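Long-range contacts in N-ACETYLMURAMOYL-L-ALANINE AMIDASE CwlV (Paenibacillus polymyxa, PDB 1JWQ), which probably hydrolyses, as a zinc-dependent N-acetylmuramoyl-L-alanine amidase, the bond joining N-acetylmuramic acid to L-alanine in peptidoglycan, this chain being its catalytic domain: residues 91-97 with 121-127; 98-104 with 134-139; 27-31 with 53-57. One frame throughout, in Å; residues are numbered along the deposited sequence.

Interaction 1: 91-97 with 121-127; sequences GTETYYQ and RGIRYGN
Strands 92-96 and 121-125 run parallel, their axes 4.6 Å apart at closest and crossing at -28°; they are the two strands of a beta-alpha-beta unit. Thr-94 pairs with Ile-123, Tyr-95 with Arg-124 and Tyr-96 with Tyr-125. The second strand starts irregularly: Arg-121 (-90/6) and Gly-122 (73/-169, a positive phi that suits glycine) leave the extended conformation.

The backbone ladder is Arg-121 N to Thr-92 O 2.9 Å, Thr-94 N to Gly-122 O 3.1 Å, Arg-124 N to Thr-94 O 2.8 Å, Tyr-96 N to Arg-124 O 3.1 Å and Gly-126 N to Tyr-96 O 2.9 Å. Past it, Gln-97 NE2 donates to Tyr-125 OH at 2.9 Å.

Charged groups gather beside Tyr-95 (m), whose OH donates to Glu-93 OE1 at 2.5 Å. Glu-93 OE2 bonds Tyr-145 OH and forms a salt bridge with Arg-121 NE, implausibly short at 2.4 Å, so both atoms are less surely placed. Arg-124 turns back, NE to Arg-121 O at 2.9 Å.

On the other face, Tyr-125 (t) points its edge at the Tyr-96 ring (p) in a T-shaped pair, centroids 6.0 Å apart, planes at 78°.

Helix 102-116, the crossover, covers the Thr-94 and Tyr-96 face, with Thr-94 OG1 bonded to His-109; strand 138-145, antiparallel, flanks 92-96 on its other side, so that 120-125 is the sheet's edge strand.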
ATOM      1  N   GLY A  91       4.772  -0.835 -13.912  1.00 11.71           N
ATOM      2  CA  GLY A  91       4.840  -2.051 -13.132  1.00 10.75           C
ATOM      3  C   GLY A  91       4.530  -1.902 -11.661  1.00 11.36           C
ATOM      4  O   GLY A  91       4.462  -0.801 -11.118  1.00 11.05           O
ATOM      5  N   THR A  92       4.358  -3.055 -11.027  1.00 11.59           N
ATOM      6  CA  THR A  92       4.033  -3.159  -9.613  1.00 10.63           C
ATOM      7  C   THR A  92       5.243  -3.653  -8.820  1.00 11.11           C
ATOM      8  O   THR A  92       5.905  -4.617  -9.217  1.00 11.21           O
ATOM      9  CB  THR A  92       2.872  -4.148  -9.422  1.00 11.60           C
ATOM     10  OG1 THR A  92       1.733  -3.678 -10.153  1.00 10.43           O
ATOM     11  CG2 THR A  92       2.525  -4.289  -7.961  1.00 10.51           C
ATOM     12  N   GLU A  93       5.513  -2.995  -7.691  1.00 11.57           N
ATOM     13  CA  GLU A  93       6.637  -3.356  -6.835  1.00 12.10           C
ATOM     14  C   GLU A  93       6.211  -3.449  -5.365  1.00 10.60           C
ATOM     15  O   GLU A  93       5.337  -2.693  -4.908  1.00 11.35           O
ATOM     16  CB  GLU A  93       7.752  -2.309  -6.970  1.00 16.08           C
ATOM     17  CG  GLU A  93       7.857  -1.687  -8.363  1.00 22.44           C
ATOM     18  CD  GLU A  93       8.834  -0.519  -8.433  1.00 26.33           C
ATOM     19  OE1 GLU A  93       9.047   0.161  -7.401  1.00 25.42           O
ATOM     20  OE2 GLU A  93       9.385  -0.259  -9.530  1.00 28.89           O
ATOM     21  N   THR A  94       6.845  -4.370  -4.638  1.00 10.58           N
ATOM     22  CA  THR A  94       6.577  -4.580  -3.219  1.00  9.65           C
ATOM     23  C   THR A  94       7.914  -4.420  -2.523  1.00  9.93           C
ATOM     24  O   THR A  94       8.884  -5.057  -2.914  1.00 11.80           O
ATOM     25  CB  THR A  94       6.053  -5.984  -2.942  1.00 10.33           C
ATOM     26  OG1 THR A  94       4.773  -6.146  -3.568  1.00 11.25           O
ATOM     27  CG2 THR A  94       5.919  -6.193  -1.431  1.00 12.73           C
ATOM     28  N   TYR A  95       7.966  -3.555  -1.515  1.00 10.67           N
ATOM     29  CA  TYR A  95       9.200  -3.297  -0.777  1.00 10.33           C
ATOM     30  C   TYR A  95       9.179  -3.751   0.677  1.00 10.84           C
ATOM     31  O   TYR A  95       8.145  -3.706   1.342  1.00 11.52           O
ATOM     32  CB  TYR A  95       9.509  -1.802  -0.767  1.00 11.00           C
ATOM     33  CG  TYR A  95       9.873  -1.225  -2.103  1.00 12.37           C
ATOM     34  CD1 TYR A  95       8.897  -0.727  -2.964  1.00 12.37           C
ATOM     35  CD2 TYR A  95      11.204  -1.164  -2.502  1.00 13.03           C
ATOM     36  CE1 TYR A  95       9.245  -0.174  -4.194  1.00 12.93           C
ATOM     37  CE2 TYR A  95      11.563  -0.617  -3.720  1.00 12.29           C
ATOM     38  CZ  TYR A  95      10.584  -0.123  -4.561  1.00 12.73           C
ATOM     39  OH  TYR A  95      10.948   0.443  -5.760  1.00 14.51           O
ATOM     40  N   TYR A  96      10.344  -4.164   1.164  1.00  9.90           N
ATOM     41  CA  TYR A  96      10.524  -4.567   2.554  1.00 10.38           C
ATOM     42  C   TYR A  96      11.853  -3.903   2.917  1.00  9.78           C
ATOM     43  O   TYR A  96      12.615  -3.525   2.022  1.00 10.50           O
ATOM     44  CB  TYR A  96      10.668  -6.088   2.691  1.00 10.11           C
ATOM     45  CG  TYR A  96      12.008  -6.601   2.212  1.00 11.44           C
ATOM     46  CD1 TYR A  96      12.248  -6.827   0.857  1.00 12.70           C
ATOM     47  CD2 TYR A  96      13.064  -6.784   3.106  1.00 13.50           C
ATOM     48  CE1 TYR A  96      13.510  -7.218   0.405  1.00 12.92           C
ATOM     49  CE2 TYR A  96      14.323  -7.170   2.666  1.00 14.55           C
ATOM     50  CZ  TYR A  96      14.537  -7.383   1.314  1.00 16.05           C
ATOM     51  OH  TYR A  96      15.785  -7.750   0.878  1.00 18.93           O
ATOM     52  N   GLN A  97      12.136  -3.749   4.207  1.00 10.36           N
ATOM     53  CA  GLN A  97      13.404  -3.146   4.626  1.00  9.71           C
ATOM     54  C   GLN A  97      14.100  -4.029   5.647  1.00  8.51           C
ATOM     55  O   GLN A  97      15.327  -4.036   5.736  1.00 11.00           O
ATOM     56  CB  GLN A  97      13.183  -1.748   5.219  1.00 10.41           C
ATOM     57  CG  GLN A  97      14.456  -0.893   5.372  1.00  9.69           C
ATOM     58  CD  GLN A  97      15.274  -1.206   6.621  1.00 12.34           C
ATOM     59  OE1 GLN A  97      14.728  -1.496   7.688  1.00 11.46           O
ATOM     60  NE2 GLN A  97      16.596  -1.117   6.498  1.00 10.16           N
ATOM     61  N   ARG A 121       7.282  -6.207 -11.161  1.00 14.56           N
ATOM     62  CA  ARG A 121       8.637  -5.740 -10.917  1.00 15.26           C
ATOM     63  C   ARG A 121       9.244  -6.395  -9.674  1.00 16.02           C
ATOM     64  O   ARG A 121      10.341  -6.041  -9.244  1.00 14.41           O
ATOM     65  CB  ARG A 121       8.653  -4.216 -10.790  1.00 17.33           C
ATOM     66  CG  ARG A 121       8.170  -3.481 -12.042  1.00 18.80           C
ATOM     67  CD  ARG A 121       8.191  -1.979 -11.802  1.00 23.28           C
ATOM     68  NE  ARG A 121       9.546  -1.529 -11.512  1.00 23.88           N
ATOM     69  CZ  ARG A 121      10.350  -0.953 -12.396  1.00 26.71           C
ATOM     70  NH1 ARG A 121       9.930  -0.740 -13.639  1.00 27.17           N
ATOM     71  NH2 ARG A 121      11.584  -0.617 -12.044  1.00 26.33           N
ATOM     72  N   GLY A 122       8.514  -7.352  -9.108  1.00 14.80           N
ATOM     73  CA  GLY A 122       8.993  -8.099  -7.958  1.00 14.18           C
ATOM     74  C   GLY A 122       9.053  -7.451  -6.590  1.00 13.22           C
ATOM     75  O   GLY A 122       8.513  -6.365  -6.357  1.00 13.38           O
ATOM     76  N   ILE A 123       9.719  -8.158  -5.679  1.00 13.56           N
ATOM     77  CA  ILE A 123       9.906  -7.726  -4.300  1.00 12.87           C
ATOM     78  C   ILE A 123      11.312  -7.157  -4.195  1.00 14.06           C
ATOM     79  O   ILE A 123      12.282  -7.807  -4.581  1.00 12.10           O
ATOM     80  CB  ILE A 123       9.743  -8.917  -3.338  1.00 13.93           C
ATOM     81  CG1 ILE A 123       8.344  -9.518  -3.516  1.00 15.04           C
ATOM     82  CG2 ILE A 123       9.953  -8.467  -1.903  1.00 14.54           C
ATOM     83  CD1 ILE A 123       8.152 -10.866  -2.843  1.00 16.04           C
ATOM     84  N   ARG A 124      11.419  -5.942  -3.670  1.00 13.15           N
ATOM     85  CA  ARG A 124      12.713  -5.280  -3.573  1.00 16.12           C
ATOM     86  C   ARG A 124      12.982  -4.670  -2.208  1.00 15.28           C
ATOM     87  O   ARG A 124      12.062  -4.411  -1.435  1.00 12.43           O
ATOM     88  CB  ARG A 124      12.781  -4.167  -4.620  1.00 18.93           C
ATOM     89  CG  ARG A 124      12.209  -4.563  -5.973  1.00 22.41           C
ATOM     90  CD  ARG A 124      12.257  -3.408  -6.958  1.00 25.89           C
ATOM     91  NE  ARG A 124      12.046  -3.875  -8.324  1.00 28.72           N
ATOM     92  CZ  ARG A 124      12.552  -3.285  -9.401  1.00 28.42           C
ATOM     93  NH1 ARG A 124      13.299  -2.198  -9.268  1.00 30.34           N
ATOM     94  NH2 ARG A 124      12.324  -3.790 -10.606  1.00 29.05           N
ATOM     95  N   TYR A 125      14.258  -4.441  -1.922  1.00 14.62           N
ATOM     96  CA  TYR A 125      14.640  -3.815  -0.674  1.00 12.41           C
ATOM     97  C   TYR A 125      14.435  -2.323  -0.872  1.00 12.43           C
ATOM     98  O   TYR A 125      14.763  -1.778  -1.927  1.00 11.23           O
ATOM     99  CB  TYR A 125      16.111  -4.087  -0.340  1.00 12.02           C
ATOM    100  CG  TYR A 125      16.632  -3.222   0.787  1.00  9.80           C
ATOM    101  CD1 TYR A 125      17.259  -2.001   0.528  1.00 10.28           C
ATOM    102  CD2 TYR A 125      16.468  -3.605   2.112  1.00 10.40           C
ATOM    103  CE1 TYR A 125      17.711  -1.187   1.566  1.00  9.00           C
ATOM    104  CE2 TYR A 125      16.913  -2.800   3.158  1.00  9.57           C
ATOM    105  CZ  TYR A 125      17.533  -1.594   2.877  1.00 10.04           C
ATOM    106  OH  TYR A 125      17.971  -0.803   3.909  1.00 10.61           O
ATOM    107  N   GLY A 126      13.869  -1.672   0.134  1.00 12.13           N
ATOM    108  CA  GLY A 126      13.645  -0.244   0.057  1.00 11.39           C
ATOM    109  C   GLY A 126      13.876   0.373   1.420  1.00 12.23           C
ATOM    110  O   GLY A 126      13.237  -0.020   2.399  1.00 11.89           O
ATOM    111  N   ASN A 127      14.800   1.322   1.501  1.00 10.59           N
ATOM    112  CA  ASN A 127      15.081   1.975   2.767  1.00 11.99           C
ATOM    113  C   ASN A 127      14.102   3.118   2.991  1.00 12.35           C
ATOM    114  O   ASN A 127      14.460   4.289   2.896  1.00 13.24           O
ATOM    115  CB  ASN A 127      16.519   2.496   2.805  1.00 10.75           C
ATOM    116  CG  ASN A 127      16.874   3.104   4.148  1.00 14.51           C
ATOM    117  OD1 ASN A 127      16.452   2.608   5.194  1.00 16.06           O
ATOM    118  ND2 ASN A 127      17.659   4.172   4.128  1.00 15.04           N
TER
HETATM  119  O   HOH W   1      11.825   0.668  -8.902  1.00 31.29           O
HETATM  120  O   HOH W   2      13.747  -0.100  -6.739  1.00 32.00           O

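Interaction 2: 98-104 with 134-139; sequences RSASKAF and TTMPAV
Residues 98-101 form a turn, closed by Ser-101 N to Arg-98 O at 2.9 Å, that leads into helix 102-116; opposite it, the irregular segment 134-137 enters strand 138-145. The backbones come closest at Ser-101 and Pro-137, CA atoms 4.1 Å apart.

Arg-98 (m, t, m) reaches across. Its NH2 donates to Met-136 O at 2.8 Å and weakly to Thr-134 OG1 at 3.1 Å, a hydroxyl also bonded to Val-130 O. Its NE goes to Ile-131 O, and its NH1 reaches Thr-135 O through water 4 (3.0 and 2.9 Å).

Ser-101 OG (m) accepts from Ala-138 N at 2.9 Å and donates to water 3 at 2.8 Å; this water donates to Ala-138 O (2.7 Å) and accepts from Arg-98 N (3.3 Å).

Phe-104 (t) adds the apolar part, CB to Pro-137 CB and CE2 to Val-139 CG2, both 3.8 Å.

Met-136 O, Ala-138 N and Ala-138 O are thus satisfied by Arg-98, Ser-101 and water 3: the turn before the helix pairs the strand's entry through side chains and water.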
ATOM      1  N   ARG A  98      13.316  -4.786   6.405  1.00 10.17           N
ATOM      2  CA  ARG A  98      13.871  -5.667   7.427  1.00  9.73           C
ATOM      3  C   ARG A  98      13.654  -7.137   7.112  1.00  9.07           C
ATOM      4  O   ARG A  98      12.672  -7.512   6.480  1.00 11.08           O
ATOM      5  CB  ARG A  98      13.258  -5.344   8.792  1.00  8.51           C
ATOM      6  CG  ARG A  98      13.730  -4.025   9.367  1.00 10.74           C
ATOM      7  CD  ARG A  98      12.860  -3.562  10.523  1.00  9.66           C
ATOM      8  NE  ARG A  98      11.517  -3.189  10.087  1.00 11.24           N
ATOM      9  CZ  ARG A  98      10.426  -3.920  10.291  1.00 10.43           C
ATOM     10  NH1 ARG A  98      10.510  -5.079  10.933  1.00 11.88           N
ATOM     11  NH2 ARG A  98       9.247  -3.488   9.855  1.00 10.20           N
ATOM     12  N   SER A  99      14.589  -7.967   7.556  1.00 10.60           N
ATOM     13  CA  SER A  99      14.497  -9.400   7.325  1.00 11.29           C
ATOM     14  C   SER A  99      13.164  -9.977   7.799  1.00 11.82           C
ATOM     15  O   SER A  99      12.550 -10.787   7.110  1.00 14.52           O
ATOM     16  CB  SER A  99      15.643 -10.122   8.042  1.00 13.27           C
ATOM     17  OG  SER A  99      15.503 -11.527   7.920  1.00 14.12           O
ATOM     18  N   ALA A 100      12.721  -9.551   8.979  1.00 13.38           N
ATOM     19  CA  ALA A 100      11.474 -10.040   9.562  1.00 13.17           C
ATOM     20  C   ALA A 100      10.225  -9.704   8.746  1.00 12.70           C
ATOM     21  O   ALA A 100       9.139 -10.217   9.030  1.00 13.44           O
ATOM     22  CB  ALA A 100      11.325  -9.506  10.989  1.00 13.84           C
ATOM     23  N   SER A 101      10.378  -8.851   7.735  1.00 11.08           N
ATOM     24  CA  SER A 101       9.259  -8.452   6.881  1.00 10.78           C
ATOM     25  C   SER A 101       9.239  -9.195   5.545  1.00 12.42           C
ATOM     26  O   SER A 101       8.268  -9.104   4.794  1.00 12.44           O
ATOM     27  CB  SER A 101       9.323  -6.946   6.589  1.00  8.28           C
ATOM     28  OG  SER A 101       9.227  -6.172   7.770  1.00  8.78           O
ATOM     29  N   LYS A 102      10.307  -9.926   5.241  1.00 13.41           N
ATOM     30  CA  LYS A 102      10.378 -10.631   3.965  1.00 13.40           C
ATOM     31  C   LYS A 102       9.288 -11.675   3.736  1.00 13.42           C
ATOM     32  O   LYS A 102       8.738 -11.759   2.637  1.00 13.36           O
ATOM     33  CB  LYS A 102      11.756 -11.278   3.793  1.00 15.66           C
ATOM     34  CG  LYS A 102      12.906 -10.294   3.938  1.00 21.48           C
ATOM     35  CD  LYS A 102      14.242 -10.917   3.550  1.00 27.08           C
ATOM     36  CE  LYS A 102      14.315 -11.176   2.052  1.00 29.66           C
ATOM     37  NZ  LYS A 102      15.642 -11.715   1.640  1.00 32.14           N
ATOM     38  N   ALA A 103       8.972 -12.463   4.761  1.00 11.30           N
ATOM     39  CA  ALA A 103       7.944 -13.492   4.623  1.00 12.05           C
ATOM     40  C   ALA A 103       6.628 -12.845   4.229  1.00 11.58           C
ATOM     41  O   ALA A 103       5.933 -13.313   3.330  1.00 13.15           O
ATOM     42  CB  ALA A 103       7.778 -14.255   5.932  1.00 11.69           C
ATOM     43  N   PHE A 104       6.295 -11.757   4.910  1.00 11.54           N
ATOM     44  CA  PHE A 104       5.066 -11.035   4.630  1.00 11.95           C
ATOM     45  C   PHE A 104       5.123 -10.447   3.217  1.00 10.98           C
ATOM     46  O   PHE A 104       4.148 -10.514   2.477  1.00 11.97           O
ATOM     47  CB  PHE A 104       4.869  -9.940   5.684  1.00 11.29           C
ATOM     48  CG  PHE A 104       3.642  -9.092   5.475  1.00 10.24           C
ATOM     49  CD1 PHE A 104       2.462  -9.642   4.975  1.00 10.46           C
ATOM     50  CD2 PHE A 104       3.661  -7.747   5.816  1.00  8.93           C
ATOM     51  CE1 PHE A 104       1.316  -8.851   4.821  1.00  9.49           C
ATOM     52  CE2 PHE A 104       2.526  -6.948   5.669  1.00 10.79           C
ATOM     53  CZ  PHE A 104       1.349  -7.505   5.168  1.00  8.62           C
ATOM     54  N   THR A 134       9.393   0.565  11.717  1.00 12.42           N
ATOM     55  CA  THR A 134       8.358  -0.291  12.284  1.00 13.07           C
ATOM     56  C   THR A 134       9.055  -1.542  12.808  1.00 12.64           C
ATOM     57  O   THR A 134      10.145  -1.887  12.344  1.00 11.84           O
ATOM     58  CB  THR A 134       7.319  -0.684  11.223  1.00 12.82           C
ATOM     59  OG1 THR A 134       7.943  -0.716   9.933  1.00 11.69           O
ATOM     60  CG2 THR A 134       6.166   0.317  11.213  1.00  9.43           C
ATOM     61  N   THR A 135       8.435  -2.216  13.773  1.00 12.89           N
ATOM     62  CA  THR A 135       9.027  -3.417  14.354  1.00 12.66           C
ATOM     63  C   THR A 135       8.271  -4.694  14.012  1.00 12.10           C
ATOM     64  O   THR A 135       8.713  -5.787  14.362  1.00 12.78           O
ATOM     65  CB  THR A 135       9.112  -3.318  15.886  1.00 14.17           C
ATOM     66  OG1 THR A 135       7.788  -3.246  16.431  1.00 13.44           O
ATOM     67  CG2 THR A 135       9.895  -2.076  16.298  1.00 15.60           C
ATOM     68  N   MET A 136       7.121  -4.557  13.357  1.00 10.38           N
ATOM     69  CA  MET A 136       6.345  -5.723  12.954  1.00 10.09           C
ATOM     70  C   MET A 136       6.527  -5.874  11.445  1.00  9.21           C
ATOM     71  O   MET A 136       7.067  -4.978  10.793  1.00  9.80           O
ATOM     72  CB  MET A 136       4.853  -5.536  13.290  1.00 10.00           C
ATOM     73  CG  MET A 136       4.101  -4.507  12.433  1.00  9.29           C
ATOM     74  SD  MET A 136       4.545  -2.776  12.732  1.00 10.88           S
ATOM     75  CE  MET A 136       4.293  -2.650  14.543  1.00 11.21           C
ATOM     76  N   PRO A 137       6.094  -7.010  10.869  1.00  9.71           N
ATOM     77  CA  PRO A 137       6.257  -7.169   9.420  1.00  9.25           C
ATOM     78  C   PRO A 137       5.649  -5.964   8.720  1.00  9.50           C
ATOM     79  O   PRO A 137       4.486  -5.635   8.941  1.00  8.73           O
ATOM     80  CB  PRO A 137       5.510  -8.467   9.135  1.00  9.77           C
ATOM     81  CG  PRO A 137       5.795  -9.269  10.370  1.00 10.95           C
ATOM     82  CD  PRO A 137       5.572  -8.246  11.480  1.00 10.72           C
ATOM     83  N   ALA A 138       6.438  -5.301   7.882  1.00 10.67           N
ATOM     84  CA  ALA A 138       5.958  -4.108   7.205  1.00  9.31           C
ATOM     85  C   ALA A 138       6.427  -4.016   5.771  1.00  7.87           C
ATOM     86  O   ALA A 138       7.609  -4.183   5.478  1.00 11.06           O
ATOM     87  CB  ALA A 138       6.406  -2.858   7.974  1.00  8.36           C
ATOM     88  N   VAL A 139       5.495  -3.736   4.874  1.00  8.39           N
ATOM     89  CA  VAL A 139       5.844  -3.606   3.471  1.00  8.22           C
ATOM     90  C   VAL A 139       5.241  -2.343   2.889  1.00  8.72           C
ATOM     91  O   VAL A 139       4.264  -1.803   3.412  1.00  9.04           O
ATOM     92  CB  VAL A 139       5.357  -4.819   2.652  1.00  9.00           C
ATOM     93  CG1 VAL A 139       6.017  -6.099   3.176  1.00  7.92           C
ATOM     94  CG2 VAL A 139       3.840  -4.927   2.726  1.00 10.39           C
TER
HETATM   95  O   HOH W   3      10.137  -3.903   6.427  1.00  9.56           O
HETATM   96  O   HOH W   4       9.011  -7.477  12.060  1.00 18.39           O

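Interaction 3: 27-31 with 53-57; sequences KTFNL and RSDDT
This contact belongs to the beta-alpha-beta crossover made by strand 2-8, helix 26-42 and strand 47-51: the loop that follows the last strand folds back over the first turn of the helix, beside the zinc site. Residues 27-31 are regular helix; residues 53-57 have no regular structure, and the CA atoms closest across are those of Leu-31 and Ser-54, 6.8 Å apart.

Arg-53 comes first. Its CB points sideways, but the long side chain (p, t, t) brings the guanidinium onto the helix, where NH2 donates to Lys-27 O at 2.9 Å. That carbonyl already accepts Leu-31 N at 3.1 Å within the helix, so the arginine adds a second donor. NH2 also bonds Gly-9 O and NE bonds Ala-8 O, just ahead of the zinc ligand His-10. NH1 turns back to Asp-55 O at 3.0 Å within the loop.

The CA-to-CB bonds of Ser-54 and Asp-55 point away, and these residues offer backbone instead: Leu-31 (t, p) lies against it, CD1 3.5 Å from Ser-54 C and CD2 3.7 Å from Asp-55 C.

Asp-56, the centre of an inverse gamma turn (-81/66), swings its carboxylate (t) to Lys-27, whose NZ also bonds Ala-12 O, while Asp-56 OD1 accepts Ala-12 N. Three residues on from Lys-27, Asn-30 ND2 bonds Gly-9 O and the zinc ligand Glu-26. Water 5 joins Arg-53 NH1 (2.9 Å) to Asp-56 OD1 (2.7 Å), and Lys-27 NZ closes the salt bridge to Asp-56 OD2 at 2.8 Å.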
ATOM      1  N   LYS A  27      -1.682  10.851  -3.557  1.00 12.16           N
ATOM      2  CA  LYS A  27      -2.357  10.811  -2.261  1.00 11.76           C
ATOM      3  C   LYS A  27      -3.807  10.368  -2.387  1.00 12.00           C
ATOM      4  O   LYS A  27      -4.338   9.681  -1.510  1.00 13.01           O
ATOM      5  CB  LYS A  27      -2.301  12.183  -1.569  1.00 12.54           C
ATOM      6  CG  LYS A  27      -3.056  13.297  -2.283  1.00 13.41           C
ATOM      7  CD  LYS A  27      -3.161  14.540  -1.399  1.00 15.38           C
ATOM      8  CE  LYS A  27      -4.009  15.628  -2.058  1.00 17.69           C
ATOM      9  NZ  LYS A  27      -4.254  16.788  -1.136  1.00 16.95           N
ATOM     10  N   THR A  28      -4.440  10.771  -3.483  1.00 12.27           N
ATOM     11  CA  THR A  28      -5.833  10.436  -3.756  1.00 11.62           C
ATOM     12  C   THR A  28      -5.959   8.935  -3.986  1.00 12.02           C
ATOM     13  O   THR A  28      -6.854   8.283  -3.446  1.00 11.77           O
ATOM     14  CB  THR A  28      -6.324  11.185  -5.010  1.00 12.83           C
ATOM     15  OG1 THR A  28      -6.025  12.579  -4.872  1.00 13.86           O
ATOM     16  CG2 THR A  28      -7.824  11.009  -5.189  1.00 12.87           C
ATOM     17  N   PHE A  29      -5.061   8.397  -4.804  1.00 10.37           N
ATOM     18  CA  PHE A  29      -5.048   6.969  -5.090  1.00 10.10           C
ATOM     19  C   PHE A  29      -4.790   6.168  -3.814  1.00 10.00           C
ATOM     20  O   PHE A  29      -5.490   5.199  -3.530  1.00 11.23           O
ATOM     21  CB  PHE A  29      -3.956   6.644  -6.112  1.00  9.94           C
ATOM     22  CG  PHE A  29      -3.738   5.168  -6.323  1.00 11.72           C
ATOM     23  CD1 PHE A  29      -4.623   4.421  -7.089  1.00 11.47           C
ATOM     24  CD2 PHE A  29      -2.654   4.523  -5.731  1.00 11.77           C
ATOM     25  CE1 PHE A  29      -4.437   3.051  -7.267  1.00 11.71           C
ATOM     26  CE2 PHE A  29      -2.458   3.156  -5.902  1.00 11.04           C
ATOM     27  CZ  PHE A  29      -3.354   2.417  -6.674  1.00 13.67           C
ATOM     28  N   ASN A  30      -3.782   6.575  -3.048  1.00  9.44           N
ATOM     29  CA  ASN A  30      -3.432   5.867  -1.824  1.00  9.34           C
ATOM     30  C   ASN A  30      -4.588   5.764  -0.844  1.00 10.00           C
ATOM     31  O   ASN A  30      -4.827   4.706  -0.263  1.00  9.18           O
ATOM     32  CB  ASN A  30      -2.235   6.538  -1.138  1.00 10.30           C
ATOM     33  CG  ASN A  30      -0.975   6.496  -1.994  1.00  9.88           C
ATOM     34  OD1 ASN A  30      -0.861   5.678  -2.909  1.00  9.53           O
ATOM     35  ND2 ASN A  30      -0.017   7.369  -1.688  1.00  9.42           N
ATOM     36  N   LEU A  31      -5.306   6.864  -0.655  1.00 10.86           N
ATOM     37  CA  LEU A  31      -6.434   6.870   0.268  1.00 11.59           C
ATOM     38  C   LEU A  31      -7.562   5.972  -0.234  1.00 10.79           C
ATOM     39  O   LEU A  31      -8.098   5.164   0.517  1.00 10.70           O
ATOM     40  CB  LEU A  31      -6.950   8.296   0.455  1.00 12.06           C
ATOM     41  CG  LEU A  31      -8.157   8.436   1.387  1.00 11.51           C
ATOM     42  CD1 LEU A  31      -7.799   7.929   2.779  1.00 12.26           C
ATOM     43  CD2 LEU A  31      -8.570   9.896   1.445  1.00 14.36           C
ATOM     44  N   ARG A  53      -4.522   7.158   8.187  1.00 13.97           N
ATOM     45  CA  ARG A  53      -5.331   8.285   7.738  1.00 14.91           C
ATOM     46  C   ARG A  53      -6.504   7.778   6.912  1.00 15.79           C
ATOM     47  O   ARG A  53      -6.360   6.882   6.073  1.00 14.68           O
ATOM     48  CB  ARG A  53      -4.497   9.293   6.939  1.00 18.21           C
ATOM     49  CG  ARG A  53      -4.211   8.933   5.500  1.00 16.40           C
ATOM     50  CD  ARG A  53      -3.484  10.090   4.824  1.00 15.80           C
ATOM     51  NE  ARG A  53      -3.066   9.769   3.462  1.00 14.91           N
ATOM     52  CZ  ARG A  53      -3.740  10.095   2.365  1.00 15.55           C
ATOM     53  NH1 ARG A  53      -4.887  10.765   2.452  1.00 13.35           N
ATOM     54  NH2 ARG A  53      -3.258   9.762   1.176  1.00 12.38           N
ATOM     55  N   SER A  54      -7.676   8.351   7.167  1.00 14.15           N
ATOM     56  CA  SER A  54      -8.896   7.949   6.486  1.00 17.02           C
ATOM     57  C   SER A  54      -9.472   9.090   5.666  1.00 15.52           C
ATOM     58  O   SER A  54     -10.548   8.964   5.091  1.00 16.19           O
ATOM     59  CB  SER A  54      -9.922   7.484   7.517  1.00 19.15           C
ATOM     60  OG  SER A  54      -9.356   6.495   8.361  1.00 22.15           O
ATOM     61  N   ASP A  55      -8.746  10.201   5.631  1.00 16.86           N
ATOM     62  CA  ASP A  55      -9.154  11.376   4.878  1.00 18.00           C
ATOM     63  C   ASP A  55      -7.905  12.095   4.383  1.00 17.81           C
ATOM     64  O   ASP A  55      -6.785  11.622   4.588  1.00 17.75           O
ATOM     65  CB  ASP A  55     -10.004  12.309   5.751  1.00 19.55           C
ATOM     66  CG  ASP A  55      -9.252  12.832   6.956  1.00 22.58           C
ATOM     67  OD1 ASP A  55      -9.865  13.570   7.759  1.00 24.63           O
ATOM     68  OD2 ASP A  55      -8.055  12.511   7.105  1.00 18.89           O
ATOM     69  N   ASP A  56      -8.090  13.240   3.740  1.00 16.84           N
ATOM     70  CA  ASP A  56      -6.961  13.976   3.205  1.00 20.28           C
ATOM     71  C   ASP A  56      -6.242  14.823   4.245  1.00 21.75           C
ATOM     72  O   ASP A  56      -6.236  16.052   4.169  1.00 22.21           O
ATOM     73  CB  ASP A  56      -7.414  14.844   2.033  1.00 20.55           C
ATOM     74  CG  ASP A  56      -6.251  15.387   1.241  1.00 21.94           C
ATOM     75  OD1 ASP A  56      -5.218  14.688   1.157  1.00 19.59           O
ATOM     76  OD2 ASP A  56      -6.375  16.502   0.694  1.00 21.68           O
ATOM     77  N   THR A  57      -5.628  14.152   5.213  1.00 24.21           N
ATOM     78  CA  THR A  57      -4.899  14.836   6.273  1.00 26.15           C
ATOM     79  C   THR A  57      -3.409  14.554   6.139  1.00 25.70           C
ATOM     80  O   THR A  57      -3.008  13.522   5.602  1.00 24.14           O
ATOM     81  CB  THR A  57      -5.337  14.358   7.670  1.00 28.15           C
ATOM     82  OG1 THR A  57      -6.757  14.191   7.702  1.00 32.81           O
ATOM     83  CG2 THR A  57      -4.944  15.389   8.726  1.00 32.41           C
TER
HETATM   84  O   HOH W   5      -5.629  12.271   0.040  1.00 13.50           O

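Interactions 1 and 2 interlock: their segments alternate along the chain and they share one region of the sheet, where strands 92-96 and 138-145 are neighbours. They touch directly, Tyr-95 O lying 3.3 Å from Val-139 CB and Tyr-96 packing on the start of helix 102-116. Interaction 3 lies across the chain's centre, about 21 Å from interaction 1 and about 23 Å from interaction 2, centre to centre, and is completed earlier in the sequence. Interaction 2 is the most buried; the other two mix buried and exposed residues. Interaction 1 is a backbone ladder at the sheet edge; in 2, side chains before a helix serve a strand's entry; in 3, a salt bridge and an arginine-to-helix bond join loop to helix near the zinc.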